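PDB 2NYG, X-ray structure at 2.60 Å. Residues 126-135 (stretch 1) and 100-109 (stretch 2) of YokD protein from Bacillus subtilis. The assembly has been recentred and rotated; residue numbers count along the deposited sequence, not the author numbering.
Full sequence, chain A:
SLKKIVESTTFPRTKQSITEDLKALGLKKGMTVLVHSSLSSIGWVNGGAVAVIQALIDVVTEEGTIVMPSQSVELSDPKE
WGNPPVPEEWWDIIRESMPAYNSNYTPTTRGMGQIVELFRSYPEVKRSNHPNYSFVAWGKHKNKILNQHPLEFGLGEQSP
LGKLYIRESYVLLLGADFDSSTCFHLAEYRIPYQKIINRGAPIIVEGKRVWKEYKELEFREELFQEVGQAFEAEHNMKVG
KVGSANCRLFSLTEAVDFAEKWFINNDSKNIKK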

# COMPACT_ATOMS: atom_id res chain seq x y z
N LYS A 126 13.78 1.55 -4.35
CA LYS A 126 14.33 2.54 -3.42
C LYS A 126 13.47 3.79 -3.42
O LYS A 126 12.72 4.04 -4.37
CB LYS A 126 15.75 2.89 -3.83
CG LYS A 126 16.76 1.76 -3.67
CD LYS A 126 17.37 1.74 -2.27
CE LYS A 126 18.66 0.95 -2.27
NZ LYS A 126 18.42 -0.42 -2.81
N ARG A 127 13.58 4.59 -2.36
CA ARG A 127 12.81 5.82 -2.20
C ARG A 127 13.71 6.95 -1.73
O ARG A 127 14.55 6.76 -0.85
CB ARG A 127 11.70 5.60 -1.18
CG ARG A 127 10.68 6.70 -1.08
CD ARG A 127 9.59 6.31 -0.12
NE ARG A 127 8.51 7.30 -0.07
CZ ARG A 127 7.47 7.22 0.74
NH1 ARG A 127 7.35 6.20 1.57
NH2 ARG A 127 6.54 8.16 0.72
N SER A 128 13.52 8.14 -2.31
CA SER A 128 14.31 9.32 -1.94
C SER A 128 13.88 9.89 -0.58
O SER A 128 12.78 9.64 -0.10
CB SER A 128 14.20 10.38 -3.04
OG SER A 128 12.84 10.63 -3.36
N ASN A 129 14.75 10.69 0.02
CA ASN A 129 14.45 11.22 1.34
C ASN A 129 13.65 12.52 1.54
O ASN A 129 13.78 13.17 2.57
CB ASN A 129 15.75 11.29 2.14
CG ASN A 129 15.51 11.29 3.62
OD1 ASN A 129 14.76 10.45 4.12
ND2 ASN A 129 16.13 12.21 4.33
N HIS A 130 12.81 12.91 0.59
CA HIS A 130 12.03 14.13 0.78
C HIS A 130 10.70 13.78 1.44
O HIS A 130 10.09 12.76 1.12
CB HIS A 130 11.81 14.82 -0.56
CG HIS A 130 11.47 16.27 -0.44
ND1 HIS A 130 10.20 16.72 -0.14
CD2 HIS A 130 12.25 17.38 -0.50
CE1 HIS A 130 10.22 18.03 -0.02
NE2 HIS A 130 11.45 18.46 -0.23
N PRO A 131 10.24 14.61 2.39
CA PRO A 131 8.99 14.40 3.12
C PRO A 131 7.69 14.64 2.36
O PRO A 131 6.62 14.15 2.76
CB PRO A 131 9.16 15.32 4.32
CG PRO A 131 9.91 16.46 3.74
CD PRO A 131 10.99 15.75 2.95
N ASN A 132 7.78 15.39 1.26
CA ASN A 132 6.59 15.66 0.47
C ASN A 132 6.67 15.18 -0.96
O ASN A 132 5.73 14.60 -1.48
CB ASN A 132 6.28 17.16 0.45
CG ASN A 132 5.88 17.70 1.80
OD1 ASN A 132 5.45 16.97 2.69
ND2 ASN A 132 6.00 19.01 1.94
N TYR A 133 7.80 15.43 -1.61
CA TYR A 133 7.96 15.06 -3.01
C TYR A 133 8.99 13.98 -3.28
O TYR A 133 9.91 14.15 -4.08
CB TYR A 133 8.32 16.32 -3.78
CG TYR A 133 7.40 17.49 -3.49
CD1 TYR A 133 6.02 17.41 -3.76
CD2 TYR A 133 7.90 18.68 -2.96
CE1 TYR A 133 5.18 18.49 -3.52
CE2 TYR A 133 7.06 19.77 -2.72
CZ TYR A 133 5.70 19.67 -3.00
OH TYR A 133 4.87 20.73 -2.76
N SER A 134 8.84 12.85 -2.60
CA SER A 134 9.76 11.74 -2.78
C SER A 134 9.42 10.99 -4.06
O SER A 134 8.32 11.12 -4.60
CB SER A 134 9.69 10.78 -1.60
OG SER A 134 8.35 10.52 -1.22
N PHE A 135 10.39 10.23 -4.53
CA PHE A 135 10.23 9.39 -5.71
C PHE A 135 10.68 8.00 -5.28
O PHE A 135 11.31 7.83 -4.24
CB PHE A 135 11.11 9.89 -6.85
CG PHE A 135 10.60 11.14 -7.50
CD1 PHE A 135 9.78 11.07 -8.62
CD2 PHE A 135 10.95 12.39 -7.00
CE1 PHE A 135 9.32 12.23 -9.24
CE2 PHE A 135 10.50 13.55 -7.60
CZ PHE A 135 9.69 13.48 -8.73
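Stretch 2 (100-109) AYNSNYTPTT

Stretch 2 has no regular helix or strand; it packs as an irregular loop against residues 127-131, with the register running in opposite senses: the CA atoms of Tyr 101 and Pro 131 lie 5.5 Å apart, those of Ser 103 and Arg 127 6.1 Å. The two stretches bury 420 Å², most of it at Tyr 101, Arg 127 and Ser 103.

Tyr 101 (chi1 t) points its CA-to-CB bond toward stretch 1. Pro 131 covers one ring face: its CA is 3.7 Å from the ring centroid and 19° off the normal, a CH-pi contact, while Pro 131 CB and Tyr 101 CB approach to 3.8 Å. At the far end of the ring, Tyr 101 OH donates a hydrogen bond to Ser 128 O at 3.2 Å.

Arg 127 is fully extended, with chi1 to chi3 all t, and so reaches the carbonyls of the opposing loop. Its NH1 and NH2 each donate to Thr 106 O at 3.0 Å, near the guanidinium plane; NH1 also makes a weak bond to Ser 103 O at 3.3 Å. Tyr 101 OH sits over the guanidinium face, 3.1 Å from Arg 127 NE, but the angle is too poor for a hydrogen bond.

The turn presenting these carbonyls is braced by Tyr 105 N and Thr 106 N, both 3.0 Å from Asn 102 O and hydrogen-bonded to it.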

# COMPACT_ATOMS: atom_id res chain seq x y z
N ALA A 100 6.91 11.88 12.12
CA ALA A 100 7.89 12.32 11.16
C ALA A 100 7.88 11.42 9.92
O ALA A 100 7.45 10.26 9.97
CB ALA A 100 9.26 12.31 11.79
N TYR A 101 8.37 11.96 8.81
CA TYR A 101 8.44 11.24 7.56
C TYR A 101 9.54 10.18 7.58
O TYR A 101 10.65 10.44 8.01
CB TYR A 101 8.73 12.21 6.41
CG TYR A 101 9.10 11.52 5.12
CD1 TYR A 101 8.12 10.89 4.36
CD2 TYR A 101 10.43 11.45 4.69
CE1 TYR A 101 8.44 10.21 3.19
CE2 TYR A 101 10.77 10.77 3.53
CZ TYR A 101 9.77 10.15 2.77
OH TYR A 101 10.07 9.44 1.63
N ASN A 102 9.22 8.99 7.09
CA ASN A 102 10.21 7.93 7.03
C ASN A 102 10.08 7.24 5.67
O ASN A 102 9.01 6.74 5.34
CB ASN A 102 9.96 6.94 8.18
CG ASN A 102 11.07 5.93 8.34
OD1 ASN A 102 11.30 5.10 7.47
ND2 ASN A 102 11.78 6.01 9.45
N SER A 103 11.15 7.22 4.89
CA SER A 103 11.12 6.59 3.57
C SER A 103 10.60 5.16 3.60
O SER A 103 10.10 4.65 2.60
CB SER A 103 12.53 6.54 2.97
OG SER A 103 13.18 7.79 3.08
N ASN A 104 10.71 4.50 4.75
CA ASN A 104 10.28 3.11 4.82
C ASN A 104 8.82 2.84 5.10
O ASN A 104 8.35 1.72 4.92
CB ASN A 104 11.19 2.37 5.79
CG ASN A 104 12.65 2.45 5.38
OD1 ASN A 104 13.47 3.09 6.04
ND2 ASN A 104 12.98 1.81 4.26
N TYR A 105 8.08 3.86 5.52
CA TYR A 105 6.67 3.64 5.80
C TYR A 105 5.65 4.73 5.56
O TYR A 105 4.47 4.44 5.52
CB TYR A 105 6.50 3.09 7.23
CG TYR A 105 7.13 3.92 8.33
CD1 TYR A 105 6.53 5.09 8.80
CD2 TYR A 105 8.30 3.48 8.96
CE1 TYR A 105 7.09 5.80 9.88
CE2 TYR A 105 8.86 4.19 10.02
CZ TYR A 105 8.25 5.34 10.48
OH TYR A 105 8.82 6.01 11.55
N THR A 106 6.07 5.98 5.39
CA THR A 106 5.08 7.04 5.18
C THR A 106 4.23 6.83 3.92
O THR A 106 4.69 7.04 2.80
CB THR A 106 5.75 8.42 5.11
OG1 THR A 106 6.49 8.64 6.32
CG2 THR A 106 4.69 9.50 4.97
N PRO A 107 2.97 6.43 4.10
CA PRO A 107 2.07 6.19 2.96
C PRO A 107 1.97 7.34 1.95
O PRO A 107 1.89 8.51 2.31
CB PRO A 107 0.73 5.89 3.65
CG PRO A 107 0.82 6.67 4.92
CD PRO A 107 2.23 6.43 5.37
N THR A 108 1.98 6.99 0.66
CA THR A 108 1.87 7.99 -0.40
C THR A 108 0.48 8.59 -0.39
O THR A 108 -0.48 7.97 0.07
CB THR A 108 2.07 7.39 -1.81
OG1 THR A 108 1.06 6.41 -2.05
CG2 THR A 108 3.42 6.75 -1.95
N THR A 109 0.37 9.80 -0.93
CA THR A 109 -0.89 10.51 -1.03
C THR A 109 -1.80 9.72 -1.97
O THR A 109 -1.37 9.28 -3.03
CB THR A 109 -0.66 11.93 -1.57
OG1 THR A 109 0.28 12.60 -0.72
CG2 THR A 109 -1.96 12.73 -1.59